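Local coordinates for protein acetylene hydratase Ahy (Pelobacter acetylenicus, PDB 2E7Z) that catalyses the non-redox hydration of acetylene to acetaldehyde, using a tungsten-bis(molybdopterin guanine dinucleotide) cofactor and a [4Fe-4S] cluster, at residues D81-E86 with Y452-D457; Q113-T118 with Y493-L498; E86-L91 with V500-E505; K92-K97 with V406-A411. All blocks are in the same frame, centred on the assembly; numbering follows the deposited sequence.

Helix 80-98 is common to contacts 1, 3 and 4, which follow one another along it. Contacts 1 and 4 set it against strands 452-455 and 408-412 of one sheet, their centres about 16 Å apart. Contact 3 joins it to the end of helix 491-501, its centre about 11 Å from that of contact 4. Contact 2 links the same second helix to loop 113-118; it meets contact 1 where L84 CD1 lies 3.5 Å from E497 CB. The cofactor is approached at contact 1, through G456 and D457, while in contact 2 the nearest atoms of the E115 side chain and MGD are about 10 Å apart. Contacts 3 and 4 lie away from it.

Contact 1 of 4, residues D81-E86 with Y452-D457; sequences DQALDE and YVLPGD. With MGD (2-amino-5,6-dimercapto-7-methyl-3,7,8a,9-tetrahydro-8-oxa-1,3,9,10-tetraaza-anthracen-4-one guanosine dinucleotide), chain E.
E86 OE1 is gripped twice: it accepts a hydrogen bond from Y452 OH at 2.6 Å and forms a salt bridge with K64 NZ. The tyrosine hydroxyl arrives at the anti lone pair of OE1, the one pointing away from the other carboxylate oxygen. OE1 itself lies in the plane of the phenol ring, at its edge, and the carboxylate plane is turned 70° from the ring, so the two groups meet without stacking. The other oxygen, OE2, takes a nearly straight bond from Q82 NE2 one turn earlier in the helix (2.8 Å, N-H...O angle 176°), which helps fix the rotation of the carboxylate. With CG beside the backbone N (chi1 -67°) and the chain extended beyond it, the side chain passes across the end of the tyrosine at about a right angle, bringing E86 CB to 3.2 Å from Y452 OH. A leucine in its place would probably leave K64 without this countercharge and the phenol hydroxyl without this acceptor. Beside the polar grip the contact is apolar: A83 CB lies 4.0 Å from L454 CD2 and 4.3 Å from Y452 CD2. A83, with only a methyl, sits where the helix and strand segment axes approach to 10.1 Å. Past the strand, the loop enters the cofactor pocket, where G456 CA is 3.9 Å from MGD N2 and a CB on this glycine would clash with that nitrogen. Helix packed on strand, with the loop after strand 452-455 carrying cofactor-binding D457, is the alpha/beta layering of the DMSO reductase family.

Contact 2 of 4, residues Q113-T118 with Y493-L498; sequences QSEYGT and YFIREL
The E115 carboxylate is the flat group here, but I495 meets the glutamate at its stem: I495 CD1 lies 3.5 Å from E115 CB and 4.1 Å from E115 CG. The carboxylate oxygens look to other partners, OE1 to L119 N and, weakly, to G117 N, OE2 to Q107 NE2. On the helix side, the Y493 ring has E497 CG 3.7 Å above one face, over its centre, a packing internal to that helix. The second flat unit at the interface is the T118 carbonyl, whose O lies 3.6 Å from I495 CG2. T118 OG1, set between its own backbone N and carbonyl carbon (chi1 62°), is bonded to E115 O at 2.8 Å while resting 3.8 Å from I495 CD1, which thus reaches both residues. E115 O also accepts T118 N, closing the type I' turn ahead of helix 118-126. A valine here keeps the bulk but lacks the hydroxyl, and would probably strip E115 O of one of these two donors. No hydrogen bond crosses the interface: the contact is apolar on the isoleucine side, and the side-chain oxygens of E115 and T118 are bonded within the turn or to L119 and Q107.

Contact 3 of 4, residues E86-L91 with V500-E505; sequences EIAEKL and VRMGLE
The backbones come closest at A88 and R501, with CA atoms 6.1 Å apart, where the last turn of helix 491-501 lies against helix 80-98 and then ends in a Schellman motif at G503 (phi 91°). The small alanine is consistent with this close approach: A88 CB touches R501 CB at 3.5 Å, methyl against methylene, and R501 CD at 4.0 Å. Beyond this the arginine chain stays extended from CG to NE and carries the guanidinium past the contact to the carboxylates of D85 and D81 on the partner helix, while E497 of its own helix takes NH1. Its aliphatic stem therefore packs and its charged end bridges three acids. M502 fills the other half. Bent at both chi2 (-56°) and chi3 (-72°), it folds its thioether back over helix 80-98, so that SD sits 4.0 Å from A88 CB and 3.9 Å from A88 O. The terminal methyl goes on to L91, with M502 CE 3.7 Å from L91 CD2, and the two side chains cross at about a right angle. No hydrogen bond links the two segments, but just past them K92 NZ donates to R501 O, in the last turn of helix 491-501. The methionine also reaches F122 and L126 of helix 118-126, making this a place where three helices meet. I87 packs on Y452 and L454 of strand 452-455 and V437 of strand 435-440, while F494 and L498 of helix 491-501 reach L454 and F410, so the two helices lie side by side on the sheet.

Contact 4 of 4, residues K92-K97 with V406-A411; sequences KKIIAK and VKAFFA
I94 and K407 meet at about a right angle, the isoleucine pointing from the helix toward the start of strand 408-412 and the lysine stem passing across it. The touching atoms are I94 CG2 and K407 CB, 3.8 Å apart. I94 CG2 stands opposite the backbone N of its own residue, whereas CG1 lies beside that N (chi1 -70°) and sends CD1 along a second line, to A408. There I94 CD1 rests 4.1 Å from A408 CB and 3.9 Å from K407 O, so one isoleucine straddles the step from one residue to the next. Of the lysine side chain only CB touches I94; a bend at chi2 (-73°) turns the rest of the chain away, and NZ is hydrogen-bonded to E401 OE2 and N432 O. A bound sodium ion and an acetate, the latter probably from the crystallisation medium, each lie about 4 Å from the K407 side chain. In the fold this is helix-on-sheet packing of an alpha/beta layer: helix 80-98 leads into strand 103-107, which runs parallel to 408-412, and A408 is backbone-bonded to S102 and G104 at that border. I94 also touches S102, just before strand 103-107, and L435 of strand 435-440, the strands flanking 408-412. A408 meets L103 as well as I94. One turn before I94, L91 joins the same methyl, with L91 CD1 3.8 Å from A408 CB.

Contact 1 of 4, residues D81-E86 with Y452-D457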
# COMPACT_ATOMS: atom_id res chain seq x y z
N ASP A 81 31.27 3.11 -6.33
CA ASP A 81 32.03 1.98 -6.83
C ASP A 81 32.50 1.07 -5.68
O ASP A 81 32.36 -0.16 -5.75
CB ASP A 81 33.25 2.50 -7.64
CG ASP A 81 34.02 1.39 -8.34
OD1 ASP A 81 33.39 0.62 -9.09
OD2 ASP A 81 35.27 1.31 -8.17
N GLN A 82 33.05 1.68 -4.62
CA GLN A 82 33.52 0.90 -3.49
C GLN A 82 32.36 0.28 -2.71
O GLN A 82 32.43 -0.89 -2.30
CB GLN A 82 34.40 1.74 -2.57
CG GLN A 82 35.05 0.91 -1.47
CD GLN A 82 36.08 -0.10 -2.00
OE1 GLN A 82 36.65 0.05 -3.08
NE2 GLN A 82 36.33 -1.14 -1.20
N ALA A 83 31.29 1.05 -2.52
CA ALA A 83 30.11 0.52 -1.84
C ALA A 83 29.57 -0.70 -2.56
O ALA A 83 29.33 -1.71 -1.95
CB ALA A 83 29.02 1.59 -1.73
N LEU A 84 29.45 -0.61 -3.88
CA LEU A 84 28.91 -1.71 -4.66
C LEU A 84 29.87 -2.91 -4.64
O LEU A 84 29.42 -4.06 -4.57
CB LEU A 84 28.66 -1.23 -6.09
CG LEU A 84 27.53 -0.22 -6.26
CD1 LEU A 84 27.82 0.71 -7.46
CD2 LEU A 84 26.22 -0.93 -6.43
N ASP A 85 31.18 -2.65 -4.71
CA ASP A 85 32.13 -3.75 -4.63
C ASP A 85 31.97 -4.51 -3.31
O ASP A 85 31.93 -5.74 -3.29
CB ASP A 85 33.57 -3.23 -4.70
CG ASP A 85 34.00 -2.86 -6.12
OD1 ASP A 85 33.24 -3.09 -7.10
OD2 ASP A 85 35.13 -2.33 -6.24
N GLU A 86 31.87 -3.76 -2.21
CA GLU A 86 31.78 -4.39 -0.90
C GLU A 86 30.45 -5.09 -0.68
O GLU A 86 30.40 -6.17 -0.11
CB GLU A 86 32.03 -3.36 0.21
CG GLU A 86 33.48 -2.87 0.18
CD GLU A 86 33.83 -1.87 1.28
OE1 GLU A 86 33.00 -1.65 2.19
OE2 GLU A 86 34.93 -1.27 1.23
N TYR A 452 25.35 -0.05 4.78
CA TYR A 452 25.54 0.94 3.71
C TYR A 452 24.25 1.68 3.48
O TYR A 452 23.18 1.03 3.35
CB TYR A 452 25.96 0.29 2.37
CG TYR A 452 27.23 -0.52 2.48
CD1 TYR A 452 27.19 -1.86 2.86
CD2 TYR A 452 28.48 0.08 2.26
CE1 TYR A 452 28.33 -2.61 3.02
CE2 TYR A 452 29.66 -0.63 2.44
CZ TYR A 452 29.57 -1.98 2.83
OH TYR A 452 30.72 -2.70 3.01
N VAL A 453 24.36 3.01 3.42
CA VAL A 453 23.22 3.84 3.07
C VAL A 453 23.55 4.46 1.72
O VAL A 453 24.61 5.07 1.55
CB VAL A 453 22.94 4.89 4.13
CG1 VAL A 453 21.73 5.78 3.74
CG2 VAL A 453 22.67 4.22 5.48
N LEU A 454 22.67 4.24 0.75
CA LEU A 454 22.91 4.67 -0.63
C LEU A 454 21.94 5.75 -1.01
O LEU A 454 20.77 5.63 -0.75
CB LEU A 454 22.82 3.49 -1.60
CG LEU A 454 23.78 2.35 -1.29
CD1 LEU A 454 23.51 1.24 -2.29
CD2 LEU A 454 25.22 2.82 -1.42
N PRO A 455 22.45 6.86 -1.56
CA PRO A 455 21.56 7.99 -1.86
C PRO A 455 20.69 7.86 -3.09
O PRO A 455 21.19 7.70 -4.22
CB PRO A 455 22.55 9.14 -2.06
CG PRO A 455 23.77 8.48 -2.64
CD PRO A 455 23.86 7.15 -1.89
N GLY A 456 19.39 7.95 -2.87
CA GLY A 456 18.45 7.91 -3.98
C GLY A 456 18.13 9.26 -4.59
O GLY A 456 18.15 10.28 -3.88
N ASP A 457 17.87 9.30 -5.89
CA ASP A 457 17.35 10.50 -6.51
C ASP A 457 15.94 10.83 -5.99
O ASP A 457 15.33 10.06 -5.25
CB ASP A 457 17.43 10.45 -8.05
CG ASP A 457 16.57 9.36 -8.68
OD1 ASP A 457 15.84 8.68 -7.97
OD2 ASP A 457 16.67 9.26 -9.93
PB MGD E . 7.66 4.51 4.55
O1B MGD E . 7.62 3.30 5.44
O2B MGD E . 7.52 5.87 5.13
O3B MGD E . 6.56 4.42 3.39
O3A MGD E . 5.12 2.43 2.87
PA MGD E . 6.29 3.34 2.24
O1A MGD E . 5.81 4.14 1.06
O2A MGD E . 7.47 2.42 2.08
O5' MGD E . 9.07 4.42 3.76
C5' MGD E . 9.24 5.16 2.56
C4' MGD E . 10.71 5.52 2.49
O4' MGD E . 10.97 5.99 1.16
C3' MGD E . 11.10 6.69 3.39
O3' MGD E . 12.17 6.29 4.25
C2' MGD E . 11.53 7.84 2.44
O2' MGD E . 12.60 8.68 2.90
C1' MGD E . 11.95 7.06 1.22
N9 MGD E . 11.82 7.74 -0.07
C8 MGD E . 10.83 8.57 -0.47
N7 MGD E . 10.99 8.93 -1.76
C5 MGD E . 12.07 8.25 -2.21
C6 MGD E . 12.81 8.15 -3.46
O6 MGD E . 12.45 8.77 -4.48
N1 MGD E . 13.86 7.31 -3.46
C2 MGD E . 14.33 6.66 -2.40
N2 MGD E . 15.41 5.85 -2.55
N3 MGD E . 13.71 6.72 -1.22
C4 MGD E . 12.61 7.48 -1.10
C10 MGD E . 3.78 2.87 2.70
C11 MGD E . 2.89 1.69 3.05
O11 MGD E . 3.06 1.47 4.45
C12 MGD E . 1.45 2.01 2.73
S12 MGD E . 1.08 2.56 1.15
C13 MGD E . 0.48 1.81 3.63
S13 MGD E . -1.13 2.28 3.35
C14 MGD E . 0.73 1.19 4.97
N15 MGD E . 0.60 2.15 6.06
C16 MGD E . 0.94 1.65 7.28
C17 MGD E . 0.32 2.07 8.55
O17 MGD E . -0.58 2.94 8.55
N18 MGD E . 0.76 1.49 9.68
C19 MGD E . 1.72 0.54 9.71
N19 MGD E . 2.12 -0.00 10.88
N20 MGD E . 2.34 0.13 8.59
C21 MGD E . 1.99 0.62 7.40
N22 MGD E . 2.59 0.17 6.29
C23 MGD E . 2.12 0.54 4.98

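Contact 2 of 4, residues Q113-T118 with Y493-L498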
# COMPACT_ATOMS: atom_id res chain seq x y z
N GLN A 113 9.79 4.52 -8.93
CA GLN A 113 9.30 4.50 -10.32
C GLN A 113 10.49 4.58 -11.28
O GLN A 113 10.49 5.39 -12.23
CB GLN A 113 8.27 5.60 -10.54
CG GLN A 113 7.12 5.37 -9.62
CD GLN A 113 5.82 6.04 -10.04
OE1 GLN A 113 5.42 6.02 -11.22
NE2 GLN A 113 5.14 6.61 -9.07
N SER A 114 11.45 3.67 -11.05
CA SER A 114 12.72 3.72 -11.76
C SER A 114 13.29 2.38 -12.19
O SER A 114 14.27 2.39 -12.92
CB SER A 114 13.77 4.44 -10.90
OG SER A 114 13.45 5.82 -10.81
N GLU A 115 12.71 1.24 -11.79
CA GLU A 115 13.38 -0.02 -12.11
C GLU A 115 12.66 -0.87 -13.16
O GLU A 115 13.30 -1.72 -13.77
CB GLU A 115 13.76 -0.83 -10.87
CG GLU A 115 12.67 -1.12 -9.83
CD GLU A 115 11.74 -2.29 -10.13
OE1 GLU A 115 12.04 -3.18 -10.98
OE2 GLU A 115 10.67 -2.35 -9.46
N TYR A 116 11.36 -0.66 -13.40
CA TYR A 116 10.68 -1.20 -14.58
C TYR A 116 10.72 -2.73 -14.65
O TYR A 116 10.60 -3.31 -15.73
CB TYR A 116 11.22 -0.58 -15.87
CG TYR A 116 11.05 0.92 -15.91
CD1 TYR A 116 9.84 1.48 -16.29
CD2 TYR A 116 12.08 1.77 -15.50
CE1 TYR A 116 9.66 2.86 -16.31
CE2 TYR A 116 11.91 3.16 -15.48
CZ TYR A 116 10.67 3.69 -15.88
OH TYR A 116 10.45 5.04 -15.88
N GLY A 117 10.81 -3.39 -13.50
CA GLY A 117 10.86 -4.86 -13.43
C GLY A 117 12.24 -5.43 -13.18
O GLY A 117 12.38 -6.65 -12.94
N THR A 118 13.27 -4.58 -13.24
CA THR A 118 14.62 -5.10 -13.10
C THR A 118 14.98 -5.52 -11.67
O THR A 118 15.92 -6.29 -11.49
CB THR A 118 15.69 -4.12 -13.65
OG1 THR A 118 15.65 -2.89 -12.93
CG2 THR A 118 15.46 -3.87 -15.13
N TYR A 493 20.42 2.23 -11.61
CA TYR A 493 21.87 2.29 -11.47
C TYR A 493 22.34 1.30 -10.39
O TYR A 493 23.23 0.49 -10.63
CB TYR A 493 22.31 3.70 -11.14
CG TYR A 493 23.78 3.83 -10.93
CD1 TYR A 493 24.63 4.02 -12.02
CD2 TYR A 493 24.33 3.75 -9.66
CE1 TYR A 493 26.01 4.14 -11.83
CE2 TYR A 493 25.70 3.83 -9.47
CZ TYR A 493 26.52 4.02 -10.56
OH TYR A 493 27.87 4.15 -10.40
N PHE A 494 21.75 1.38 -9.20
CA PHE A 494 22.09 0.46 -8.12
C PHE A 494 21.89 -0.99 -8.56
O PHE A 494 22.80 -1.81 -8.40
CB PHE A 494 21.21 0.76 -6.87
CG PHE A 494 21.27 -0.31 -5.81
CD1 PHE A 494 22.46 -0.66 -5.20
CD2 PHE A 494 20.14 -1.05 -5.47
CE1 PHE A 494 22.54 -1.66 -4.24
CE2 PHE A 494 20.21 -2.06 -4.49
CZ PHE A 494 21.42 -2.35 -3.87
N ILE A 495 20.72 -1.32 -9.11
CA ILE A 495 20.45 -2.72 -9.45
C ILE A 495 21.44 -3.23 -10.52
O ILE A 495 21.99 -4.33 -10.39
CB ILE A 495 18.98 -2.88 -9.97
CG1 ILE A 495 18.00 -2.68 -8.82
CG2 ILE A 495 18.75 -4.26 -10.63
CD1 ILE A 495 16.61 -2.19 -9.27
N ARG A 496 21.66 -2.45 -11.57
CA ARG A 496 22.53 -2.91 -12.64
C ARG A 496 23.96 -3.08 -12.15
O ARG A 496 24.64 -4.05 -12.49
CB ARG A 496 22.52 -1.95 -13.82
CG ARG A 496 23.28 -2.56 -15.01
CD ARG A 496 23.46 -1.61 -16.17
NE ARG A 496 23.78 -2.43 -17.36
CZ ARG A 496 24.99 -2.83 -17.74
NH1 ARG A 496 26.09 -2.40 -17.10
NH2 ARG A 496 25.12 -3.61 -18.81
N GLU A 497 24.45 -2.11 -11.39
CA GLU A 497 25.82 -2.18 -10.89
C GLU A 497 26.02 -3.42 -10.01
O GLU A 497 27.04 -4.09 -10.07
CB GLU A 497 26.18 -0.91 -10.12
CG GLU A 497 26.32 0.32 -11.00
CD GLU A 497 27.55 0.28 -11.87
OE1 GLU A 497 28.60 -0.22 -11.42
OE2 GLU A 497 27.47 0.79 -13.01
N LEU A 498 25.02 -3.73 -9.19
CA LEU A 498 25.11 -4.94 -8.39
C LEU A 498 25.01 -6.20 -9.26
O LEU A 498 25.77 -7.14 -9.07
CB LEU A 498 24.03 -4.93 -7.28
CG LEU A 498 24.07 -6.06 -6.26
CD1 LEU A 498 25.44 -6.23 -5.58
CD2 LEU A 498 23.00 -5.79 -5.22

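Contact 3 of 4, residues E86-L91 with V500-E505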
# COMPACT_ATOMS: atom_id res chain seq x y z
N GLU A 86 31.87 -3.76 -2.21
CA GLU A 86 31.78 -4.39 -0.90
C GLU A 86 30.45 -5.09 -0.68
O GLU A 86 30.40 -6.17 -0.11
CB GLU A 86 32.03 -3.36 0.21
CG GLU A 86 33.48 -2.87 0.18
CD GLU A 86 33.83 -1.87 1.28
OE1 GLU A 86 33.00 -1.65 2.19
OE2 GLU A 86 34.93 -1.27 1.23
N ILE A 87 29.37 -4.46 -1.14
CA ILE A 87 28.04 -5.07 -1.04
C ILE A 87 28.03 -6.40 -1.80
O ILE A 87 27.58 -7.43 -1.27
CB ILE A 87 26.97 -4.08 -1.52
CG1 ILE A 87 26.80 -2.96 -0.50
CG2 ILE A 87 25.64 -4.79 -1.72
CD1 ILE A 87 26.07 -1.73 -1.06
N ALA A 88 28.57 -6.41 -3.03
CA ALA A 88 28.59 -7.63 -3.83
C ALA A 88 29.45 -8.72 -3.18
O ALA A 88 29.06 -9.89 -3.11
CB ALA A 88 29.09 -7.33 -5.25
N GLU A 89 30.63 -8.31 -2.68
CA GLU A 89 31.50 -9.27 -2.03
C GLU A 89 30.81 -9.93 -0.83
O GLU A 89 30.86 -11.15 -0.66
CB GLU A 89 32.79 -8.59 -1.57
CG GLU A 89 33.74 -9.52 -0.81
CD GLU A 89 34.90 -8.78 -0.16
OE1 GLU A 89 34.85 -7.52 -0.07
OE2 GLU A 89 35.85 -9.46 0.28
N LYS A 90 30.17 -9.11 0.01
CA LYS A 90 29.50 -9.64 1.19
C LYS A 90 28.27 -10.47 0.84
O LYS A 90 28.03 -11.52 1.43
CB LYS A 90 29.13 -8.52 2.16
CG LYS A 90 28.52 -9.03 3.46
CD LYS A 90 28.89 -8.18 4.68
CE LYS A 90 29.01 -9.07 5.91
NZ LYS A 90 29.14 -8.32 7.18
N LEU A 91 27.49 -10.01 -0.14
CA LEU A 91 26.33 -10.78 -0.58
C LEU A 91 26.74 -12.15 -1.15
O LEU A 91 26.08 -13.15 -0.91
CB LEU A 91 25.57 -9.99 -1.63
CG LEU A 91 24.27 -10.61 -2.14
CD1 LEU A 91 23.31 -10.79 -0.99
CD2 LEU A 91 23.70 -9.71 -3.23
N VAL A 500 25.86 -6.66 -12.35
CA VAL A 500 27.13 -6.90 -13.05
C VAL A 500 28.14 -7.60 -12.13
O VAL A 500 28.75 -8.60 -12.51
CB VAL A 500 27.69 -5.59 -13.64
CG1 VAL A 500 29.13 -5.78 -14.15
CG2 VAL A 500 26.77 -5.06 -14.76
N ARG A 501 28.25 -7.11 -10.89
CA ARG A 501 29.19 -7.70 -9.94
C ARG A 501 28.82 -9.10 -9.49
O ARG A 501 29.68 -9.86 -9.08
CB ARG A 501 29.37 -6.78 -8.73
CG ARG A 501 30.06 -5.46 -9.06
CD ARG A 501 29.85 -4.46 -7.93
NE ARG A 501 30.68 -3.26 -8.04
CZ ARG A 501 30.44 -2.24 -8.86
NH1 ARG A 501 29.36 -2.25 -9.67
NH2 ARG A 501 31.26 -1.21 -8.86
N MET A 502 27.55 -9.43 -9.58
CA MET A 502 27.06 -10.76 -9.24
C MET A 502 27.12 -11.72 -10.42
O MET A 502 26.66 -12.86 -10.30
CB MET A 502 25.61 -10.68 -8.68
CG MET A 502 25.49 -9.82 -7.39
SD MET A 502 26.57 -10.32 -6.02
CE MET A 502 25.77 -11.86 -5.49
N GLY A 503 27.65 -11.26 -11.55
CA GLY A 503 27.86 -12.10 -12.73
C GLY A 503 26.71 -12.15 -13.73
O GLY A 503 26.65 -13.04 -14.60
N LEU A 504 25.78 -11.21 -13.61
CA LEU A 504 24.54 -11.22 -14.37
C LEU A 504 24.47 -10.16 -15.49
O LEU A 504 23.37 -9.89 -16.00
CB LEU A 504 23.35 -11.03 -13.42
CG LEU A 504 23.24 -12.04 -12.28
CD1 LEU A 504 22.16 -11.58 -11.33
CD2 LEU A 504 22.94 -13.46 -12.83
N GLU A 505 25.61 -9.61 -15.91
CA GLU A 505 25.63 -8.55 -16.91
C GLU A 505 24.84 -8.88 -18.18
O GLU A 505 24.17 -8.03 -18.77
CB GLU A 505 27.08 -8.18 -17.26
CG GLU A 505 27.89 -9.26 -17.95
CD GLU A 505 29.37 -8.86 -18.06
OE1 GLU A 505 29.88 -8.79 -19.20
OE2 GLU A 505 30.01 -8.60 -17.01

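Contact 4 of 4, residues K92-K97 with V406-A411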
# COMPACT_ATOMS: atom_id res chain seq x y z
N LYS A 92 27.82 -12.19 -1.93
CA LYS A 92 28.31 -13.47 -2.44
C LYS A 92 28.62 -14.45 -1.31
O LYS A 92 28.27 -15.63 -1.39
CB LYS A 92 29.56 -13.28 -3.31
CG LYS A 92 29.25 -12.72 -4.68
CD LYS A 92 30.55 -12.30 -5.38
CE LYS A 92 30.25 -11.70 -6.73
NZ LYS A 92 31.51 -11.25 -7.41
N LYS A 93 29.28 -13.96 -0.27
CA LYS A 93 29.60 -14.81 0.89
C LYS A 93 28.35 -15.30 1.60
O LYS A 93 28.25 -16.47 1.99
CB LYS A 93 30.52 -14.07 1.88
CG LYS A 93 31.93 -13.85 1.35
CD LYS A 93 32.73 -12.92 2.28
CE LYS A 93 33.15 -13.61 3.58
NZ LYS A 93 33.96 -14.86 3.33
N ILE A 94 27.38 -14.39 1.76
CA ILE A 94 26.13 -14.74 2.41
C ILE A 94 25.37 -15.81 1.60
O ILE A 94 24.89 -16.82 2.15
CB ILE A 94 25.29 -13.47 2.66
CG1 ILE A 94 25.97 -12.62 3.75
CG2 ILE A 94 23.86 -13.85 3.07
CD1 ILE A 94 25.41 -11.20 3.82
N ILE A 95 25.28 -15.59 0.29
CA ILE A 95 24.57 -16.54 -0.59
C ILE A 95 25.30 -17.89 -0.66
O ILE A 95 24.66 -18.92 -0.71
CB ILE A 95 24.34 -15.95 -2.01
CG1 ILE A 95 23.31 -14.82 -1.93
CG2 ILE A 95 23.92 -17.05 -3.03
CD1 ILE A 95 23.14 -14.09 -3.27
N ALA A 96 26.62 -17.87 -0.64
CA ALA A 96 27.35 -19.15 -0.67
C ALA A 96 27.06 -19.97 0.59
O ALA A 96 27.03 -21.19 0.54
CB ALA A 96 28.83 -18.89 -0.78
N LYS A 97 26.87 -19.29 1.72
CA LYS A 97 26.67 -19.97 3.00
C LYS A 97 25.22 -20.35 3.22
O LYS A 97 24.91 -21.43 3.71
CB LYS A 97 27.16 -19.08 4.16
CG LYS A 97 27.06 -19.68 5.54
CD LYS A 97 27.80 -18.82 6.55
CE LYS A 97 27.72 -19.40 7.96
NZ LYS A 97 28.50 -18.58 8.96
N VAL A 406 17.61 -15.79 6.91
CA VAL A 406 17.72 -14.65 6.00
C VAL A 406 18.77 -13.74 6.63
O VAL A 406 18.68 -13.42 7.82
CB VAL A 406 16.38 -13.91 5.86
CG1 VAL A 406 16.55 -12.56 5.13
CG2 VAL A 406 15.39 -14.80 5.13
N LYS A 407 19.81 -13.41 5.86
CA LYS A 407 21.00 -12.78 6.40
C LYS A 407 21.44 -11.56 5.63
O LYS A 407 22.33 -10.87 6.11
CB LYS A 407 22.16 -13.80 6.45
CG LYS A 407 21.93 -14.85 7.54
CD LYS A 407 22.12 -14.28 8.94
CE LYS A 407 21.92 -15.37 9.97
NZ LYS A 407 22.15 -14.79 11.29
N ALA A 408 20.85 -11.30 4.46
CA ALA A 408 21.05 -10.03 3.76
C ALA A 408 19.69 -9.37 3.58
O ALA A 408 18.72 -10.06 3.26
CB ALA A 408 21.73 -10.21 2.40
N PHE A 409 19.62 -8.05 3.74
CA PHE A 409 18.36 -7.34 3.67
C PHE A 409 18.55 -5.99 2.98
O PHE A 409 19.42 -5.19 3.37
CB PHE A 409 17.75 -7.21 5.06
CG PHE A 409 16.38 -6.56 5.08
CD1 PHE A 409 16.20 -5.18 5.22
CD2 PHE A 409 15.24 -7.37 4.96
CE1 PHE A 409 14.91 -4.63 5.24
CE2 PHE A 409 13.95 -6.81 5.03
CZ PHE A 409 13.79 -5.46 5.13
N PHE A 410 17.77 -5.75 1.92
CA PHE A 410 17.81 -4.49 1.20
C PHE A 410 16.49 -3.76 1.42
O PHE A 410 15.41 -4.33 1.18
CB PHE A 410 18.01 -4.62 -0.32
CG PHE A 410 19.29 -5.27 -0.76
CD1 PHE A 410 20.33 -5.54 0.09
CD2 PHE A 410 19.42 -5.59 -2.12
CE1 PHE A 410 21.52 -6.14 -0.38
CE2 PHE A 410 20.59 -6.16 -2.60
CZ PHE A 410 21.65 -6.41 -1.72
N ALA A 411 16.57 -2.49 1.79
CA ALA A 411 15.42 -1.60 1.94
C ALA A 411 15.48 -0.57 0.83
O ALA A 411 16.41 0.26 0.84
CB ALA A 411 15.39 -0.94 3.31